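Local coordinates for protein succinate dehydrogenase subunit B (Mycolicibacterium smegmatis MC2 51, PDB 6LUM) that probably carries electrons through its three iron-sulfur clusters, from succinate oxidised in the flavoprotein subunit toward the quinone site of the membrane subunits, at residues G83-L95 with Q112-P124. Residues are numbered along the deposited sequence; the frame is centred on the assembly and turned at random.
Sequences GSDAMRINGVNRL and QLTITIEPIRGLP. With FES (Fe2/s2 (inorganic) cluster), chain B.
R88 and E118 form an antiparallel hydrogen-bonded pair, R88 N donating a hydrogen bond to E118 O (2.8 Å) and R88 O accepting from E118 N. From there the R88 side chain runs past E118 toward the loop P119-R121. Its CB lies against E118 O, and CG and CD pass P119 O at van der Waals distance. The bend at chi3 (-62°) brings the guanidinium side-on to P119 O, which accepts from R88 NE (2.8 Å) and R88 NH2 (3.0 Å) and lies close to the guanidinium plane. R121 CB covers the centre of one face; over the other the E118 carboxylate stacks, its plane 15° off, with E118 OE2 3.7 Å from R88 NH1, a long salt bridge of charge alone. A leucine in place of R88 would probably leave P119 O without these two donors and the E118 carboxylate without this charge. On the opposite side of the sheet, I89 CG2 meets I115 CG2 at 3.8 Å. Beyond the strand, D85 binds FE2 of the [2Fe-2S] cluster through both carboxylate oxygens. Strand 114-118 lies between strands 27-32 and 88-89 in the beta-grasp 2Fe-2S domain, with I89 and I117 against helix 56-67 and R88 and E118 facing T19 of subunit C.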
loop_
_atom_site.group_PDB
_atom_site.type_symbol
_atom_site.label_atom_id
_atom_site.label_comp_id
_atom_site.label_asym_id
_atom_site.label_seq_id
_atom_site.Cartn_x
_atom_site.Cartn_y
_atom_site.Cartn_z
ATOM N N GLY J 83 -10.173 -0.524 -33.534
ATOM C CA GLY J 83 -9.629 -1.833 -33.266
ATOM C C GLY J 83 -10.629 -2.852 -32.793
ATOM O O GLY J 83 -10.309 -3.673 -31.939
ATOM N N SER J 84 -11.835 -2.833 -33.339
ATOM C CA SER J 84 -12.878 -3.681 -32.785
ATOM C C SER J 84 -13.031 -4.984 -33.549
ATOM O O SER J 84 -13.542 -5.959 -32.998
ATOM C CB SER J 84 -14.193 -2.921 -32.739
ATOM O OG SER J 84 -14.608 -2.547 -34.022
ATOM N N ASP J 85 -12.558 -5.056 -34.788
ATOM C CA ASP J 85 -12.820 -6.240 -35.595
ATOM C C ASP J 85 -11.572 -7.051 -35.889
ATOM O O ASP J 85 -11.342 -7.434 -37.034
ATOM C CB ASP J 85 -13.463 -5.850 -36.904
ATOM C CG ASP J 85 -12.758 -4.749 -37.541
ATOM O OD1 ASP J 85 -11.843 -4.235 -36.900
ATOM O OD2 ASP J 85 -13.099 -4.385 -38.668
ATOM N N ALA J 86 -10.749 -7.301 -34.883
ATOM C CA ALA J 86 -9.656 -8.236 -35.049
ATOM C C ALA J 86 -10.205 -9.621 -35.341
ATOM O O ALA J 86 -11.068 -10.121 -34.621
ATOM C CB ALA J 86 -8.794 -8.266 -33.796
ATOM N N MET J 87 -9.702 -10.242 -36.401
ATOM C CA MET J 87 -10.100 -11.582 -36.791
ATOM C C MET J 87 -8.874 -12.331 -37.263
ATOM O O MET J 87 -7.821 -11.746 -37.490
ATOM C CB MET J 87 -11.145 -11.565 -37.906
ATOM C CG MET J 87 -12.537 -11.274 -37.447
ATOM S SD MET J 87 -13.522 -10.537 -38.742
ATOM C CE MET J 87 -14.812 -9.814 -37.757
ATOM N N ARG J 88 -9.025 -13.634 -37.415
ATOM C CA ARG J 88 -8.048 -14.493 -38.067
ATOM C C ARG J 88 -8.529 -14.743 -39.481
ATOM O O ARG J 88 -9.510 -15.460 -39.685
ATOM C CB ARG J 88 -7.896 -15.812 -37.327
ATOM C CG ARG J 88 -6.697 -15.919 -36.470
ATOM C CD ARG J 88 -6.519 -17.335 -36.070
ATOM N NE ARG J 88 -7.646 -17.806 -35.284
ATOM C CZ ARG J 88 -7.836 -19.074 -34.955
ATOM N NH1 ARG J 88 -6.970 -19.985 -35.356
ATOM N NH2 ARG J 88 -8.880 -19.432 -34.229
ATOM N N ILE J 89 -7.842 -14.162 -40.449
ATOM C CA ILE J 89 -8.217 -14.238 -41.847
ATOM C C ILE J 89 -7.071 -14.896 -42.583
ATOM O O ILE J 89 -6.025 -14.273 -42.787
ATOM C CB ILE J 89 -8.514 -12.858 -42.429
ATOM C CG1 ILE J 89 -9.639 -12.201 -41.641
ATOM C CG2 ILE J 89 -8.863 -12.972 -43.884
ATOM C CD1 ILE J 89 -9.508 -10.730 -41.525
ATOM N N ASN J 90 -7.266 -16.152 -42.986
ATOM C CA ASN J 90 -6.251 -16.929 -43.692
ATOM C C ASN J 90 -5.031 -17.164 -42.808
ATOM O O ASN J 90 -3.888 -17.027 -43.241
ATOM C CB ASN J 90 -5.850 -16.255 -45.002
ATOM C CG ASN J 90 -6.826 -16.514 -46.109
ATOM O OD1 ASN J 90 -7.037 -15.673 -46.974
ATOM N ND2 ASN J 90 -7.425 -17.688 -46.097
ATOM N N GLY J 91 -5.279 -17.526 -41.569
ATOM C CA GLY J 91 -4.203 -17.765 -40.622
ATOM C C GLY J 91 -3.790 -16.625 -39.731
ATOM O O GLY J 91 -3.727 -16.791 -38.518
ATOM N N VAL J 92 -3.532 -15.463 -40.300
ATOM C CA VAL J 92 -3.000 -14.318 -39.573
ATOM C C VAL J 92 -4.123 -13.444 -39.037
ATOM O O VAL J 92 -5.215 -13.403 -39.592
ATOM C CB VAL J 92 -2.071 -13.503 -40.486
ATOM C CG1 VAL J 92 -0.877 -14.295 -40.840
ATOM C CG2 VAL J 92 -2.798 -13.146 -41.740
ATOM N N ASN J 93 -3.836 -12.716 -37.958
ATOM C CA ASN J 93 -4.736 -11.707 -37.414
ATOM C C ASN J 93 -4.724 -10.460 -38.287
ATOM O O ASN J 93 -3.661 -10.022 -38.725
ATOM C CB ASN J 93 -4.304 -11.337 -36.005
ATOM C CG ASN J 93 -4.605 -12.399 -35.015
ATOM O OD1 ASN J 93 -4.952 -13.501 -35.372
ATOM N ND2 ASN J 93 -4.471 -12.078 -33.756
ATOM N N ARG J 94 -5.898 -9.867 -38.543
ATOM C CA ARG J 94 -5.886 -8.826 -39.568
ATOM C C ARG J 94 -6.647 -7.525 -39.315
ATOM O O ARG J 94 -6.273 -6.540 -39.958
ATOM C CB ARG J 94 -6.374 -9.384 -40.900
ATOM C CG ARG J 94 -5.428 -10.294 -41.623
ATOM C CD ARG J 94 -4.148 -9.625 -42.094
ATOM N NE ARG J 94 -3.029 -9.920 -41.207
ATOM C CZ ARG J 94 -1.807 -9.420 -41.341
ATOM N NH1 ARG J 94 -1.538 -8.594 -42.336
ATOM N NH2 ARG J 94 -0.854 -9.766 -40.490
ATOM N N LEU J 95 -7.665 -7.429 -38.454
ATOM C CA LEU J 95 -8.562 -6.264 -38.553
ATOM C C LEU J 95 -9.300 -6.187 -39.874
ATOM O O LEU J 95 -8.912 -5.433 -40.759
ATOM C CB LEU J 95 -7.859 -4.926 -38.318
ATOM C CG LEU J 95 -8.100 -4.098 -37.070
ATOM C CD1 LEU J 95 -7.801 -4.814 -35.819
ATOM C CD2 LEU J 95 -7.216 -2.917 -37.194
ATOM N N GLN J 112 -11.190 -20.717 -58.265
ATOM C CA GLN J 112 -12.170 -20.465 -57.215
ATOM C C GLN J 112 -11.460 -19.929 -55.981
ATOM O O GLN J 112 -10.735 -20.664 -55.304
ATOM C CB GLN J 112 -12.943 -21.738 -56.894
ATOM C CG GLN J 112 -14.208 -21.495 -56.096
ATOM C CD GLN J 112 -15.156 -22.673 -56.139
ATOM O OE1 GLN J 112 -15.207 -23.477 -55.208
ATOM N NE2 GLN J 112 -15.916 -22.781 -57.222
ATOM N N LEU J 113 -11.662 -18.647 -55.688
ATOM C CA LEU J 113 -11.029 -18.003 -54.549
ATOM C C LEU J 113 -11.852 -18.244 -53.292
ATOM O O LEU J 113 -13.084 -18.205 -53.324
ATOM C CB LEU J 113 -10.874 -16.505 -54.803
ATOM C CG LEU J 113 -10.317 -15.642 -53.672
ATOM C CD1 LEU J 113 -9.091 -16.278 -53.050
ATOM C CD2 LEU J 113 -9.995 -14.246 -54.184
ATOM N N THR J 114 -11.163 -18.502 -52.185
ATOM C CA THR J 114 -11.803 -18.772 -50.909
ATOM C C THR J 114 -11.036 -18.046 -49.818
ATOM O O THR J 114 -9.804 -18.017 -49.841
ATOM C CB THR J 114 -11.850 -20.275 -50.622
ATOM O OG1 THR J 114 -12.597 -20.930 -51.651
ATOM C CG2 THR J 114 -12.496 -20.560 -49.279
ATOM N N ILE J 115 -11.764 -17.450 -48.882
ATOM C CA ILE J 115 -11.188 -16.731 -47.757
ATOM C C ILE J 115 -11.685 -17.383 -46.483
ATOM O O ILE J 115 -12.842 -17.802 -46.403
ATOM C CB ILE J 115 -11.552 -15.237 -47.805
ATOM C CG1 ILE J 115 -10.964 -14.625 -49.066
ATOM C CG2 ILE J 115 -11.037 -14.513 -46.594
ATOM C CD1 ILE J 115 -11.043 -13.154 -49.117
ATOM N N THR J 116 -10.807 -17.492 -45.499
ATOM C CA THR J 116 -11.079 -18.244 -44.285
ATOM C C THR J 116 -11.064 -17.286 -43.111
ATOM O O THR J 116 -10.027 -16.692 -42.813
ATOM C CB THR J 116 -10.039 -19.342 -44.100
ATOM O OG1 THR J 116 -10.087 -20.235 -45.216
ATOM C CG2 THR J 116 -10.304 -20.110 -42.846
ATOM N N ILE J 117 -12.201 -17.142 -42.443
ATOM C CA ILE J 117 -12.372 -16.177 -41.368
ATOM C C ILE J 117 -12.741 -16.933 -40.108
ATOM O O ILE J 117 -13.512 -17.893 -40.163
ATOM C CB ILE J 117 -13.450 -15.137 -41.726
ATOM C CG1 ILE J 117 -13.220 -14.631 -43.136
ATOM C CG2 ILE J 117 -13.391 -13.967 -40.798
ATOM C CD1 ILE J 117 -14.389 -13.969 -43.720
ATOM N N GLU J 118 -12.182 -16.522 -38.978
ATOM C CA GLU J 118 -12.474 -17.180 -37.713
ATOM C C GLU J 118 -11.978 -16.298 -36.582
ATOM O O GLU J 118 -11.128 -15.440 -36.799
ATOM C CB GLU J 118 -11.834 -18.570 -37.663
ATOM C CG GLU J 118 -10.382 -18.563 -37.985
ATOM C CD GLU J 118 -9.837 -19.944 -38.165
ATOM O OE1 GLU J 118 -10.584 -20.907 -37.920
ATOM O OE2 GLU J 118 -8.677 -20.068 -38.603
ATOM N N PRO J 119 -12.506 -16.463 -35.375
ATOM C CA PRO J 119 -12.134 -15.566 -34.284
ATOM C C PRO J 119 -10.657 -15.649 -33.948
ATOM O O PRO J 119 -9.953 -16.579 -34.330
ATOM C CB PRO J 119 -12.990 -16.060 -33.116
ATOM C CG PRO J 119 -13.411 -17.394 -33.488
ATOM C CD PRO J 119 -13.562 -17.387 -34.955
ATOM N N ILE J 120 -10.184 -14.643 -33.216
ATOM C CA ILE J 120 -8.807 -14.657 -32.762
ATOM C C ILE J 120 -8.641 -15.717 -31.684
ATOM O O ILE J 120 -9.591 -16.088 -30.990
ATOM C CB ILE J 120 -8.376 -13.269 -32.262
ATOM C CG1 ILE J 120 -9.361 -12.722 -31.244
ATOM C CG2 ILE J 120 -8.264 -12.324 -33.412
ATOM C CD1 ILE J 120 -9.061 -11.317 -30.817
ATOM N N ARG J 121 -7.419 -16.210 -31.537
ATOM C CA ARG J 121 -7.150 -17.408 -30.758
ATOM C C ARG J 121 -6.530 -17.050 -29.419
ATOM O O ARG J 121 -5.437 -16.492 -29.372
ATOM C CB ARG J 121 -6.221 -18.338 -31.526
ATOM C CG ARG J 121 -5.722 -19.467 -30.694
ATOM C CD ARG J 121 -4.950 -20.447 -31.509
ATOM N NE ARG J 121 -4.294 -21.397 -30.632
ATOM C CZ ARG J 121 -3.384 -22.266 -31.031
ATOM N NH1 ARG J 121 -3.020 -22.308 -32.302
ATOM N NH2 ARG J 121 -2.838 -23.084 -30.151
ATOM N N GLY J 122 -7.202 -17.403 -28.340
ATOM C CA GLY J 122 -6.633 -17.195 -27.030
ATOM C C GLY J 122 -7.662 -16.704 -26.043
ATOM O O GLY J 122 -7.465 -16.778 -24.829
ATOM N N LEU J 123 -8.773 -16.204 -26.563
ATOM C CA LEU J 123 -9.829 -15.626 -25.765
ATOM C C LEU J 123 -11.107 -16.435 -25.938
ATOM O O LEU J 123 -11.330 -17.021 -26.998
ATOM C CB LEU J 123 -10.079 -14.168 -26.167
ATOM C CG LEU J 123 -8.925 -13.181 -26.044
ATOM C CD1 LEU J 123 -9.220 -11.961 -26.840
ATOM C CD2 LEU J 123 -8.717 -12.805 -24.618
ATOM N N PRO J 124 -11.960 -16.487 -24.916
ATOM C CA PRO J 124 -13.169 -17.323 -24.983
ATOM C C PRO J 124 -14.150 -16.814 -26.026
ATOM O O PRO J 124 -14.588 -15.667 -25.975
ATOM C CB PRO J 124 -13.750 -17.212 -23.570
ATOM C CG PRO J 124 -12.636 -16.726 -22.731
ATOM C CD PRO J 124 -11.797 -15.872 -23.594
HETATM FE FE1 FES B . -13.083 -0.338 -36.333
HETATM FE FE2 FES B . -11.829 -2.234 -38.313
HETATM S S1 FES B . -13.823 -1.350 -38.116
HETATM S S2 FES B . -11.033 -1.011 -36.694
#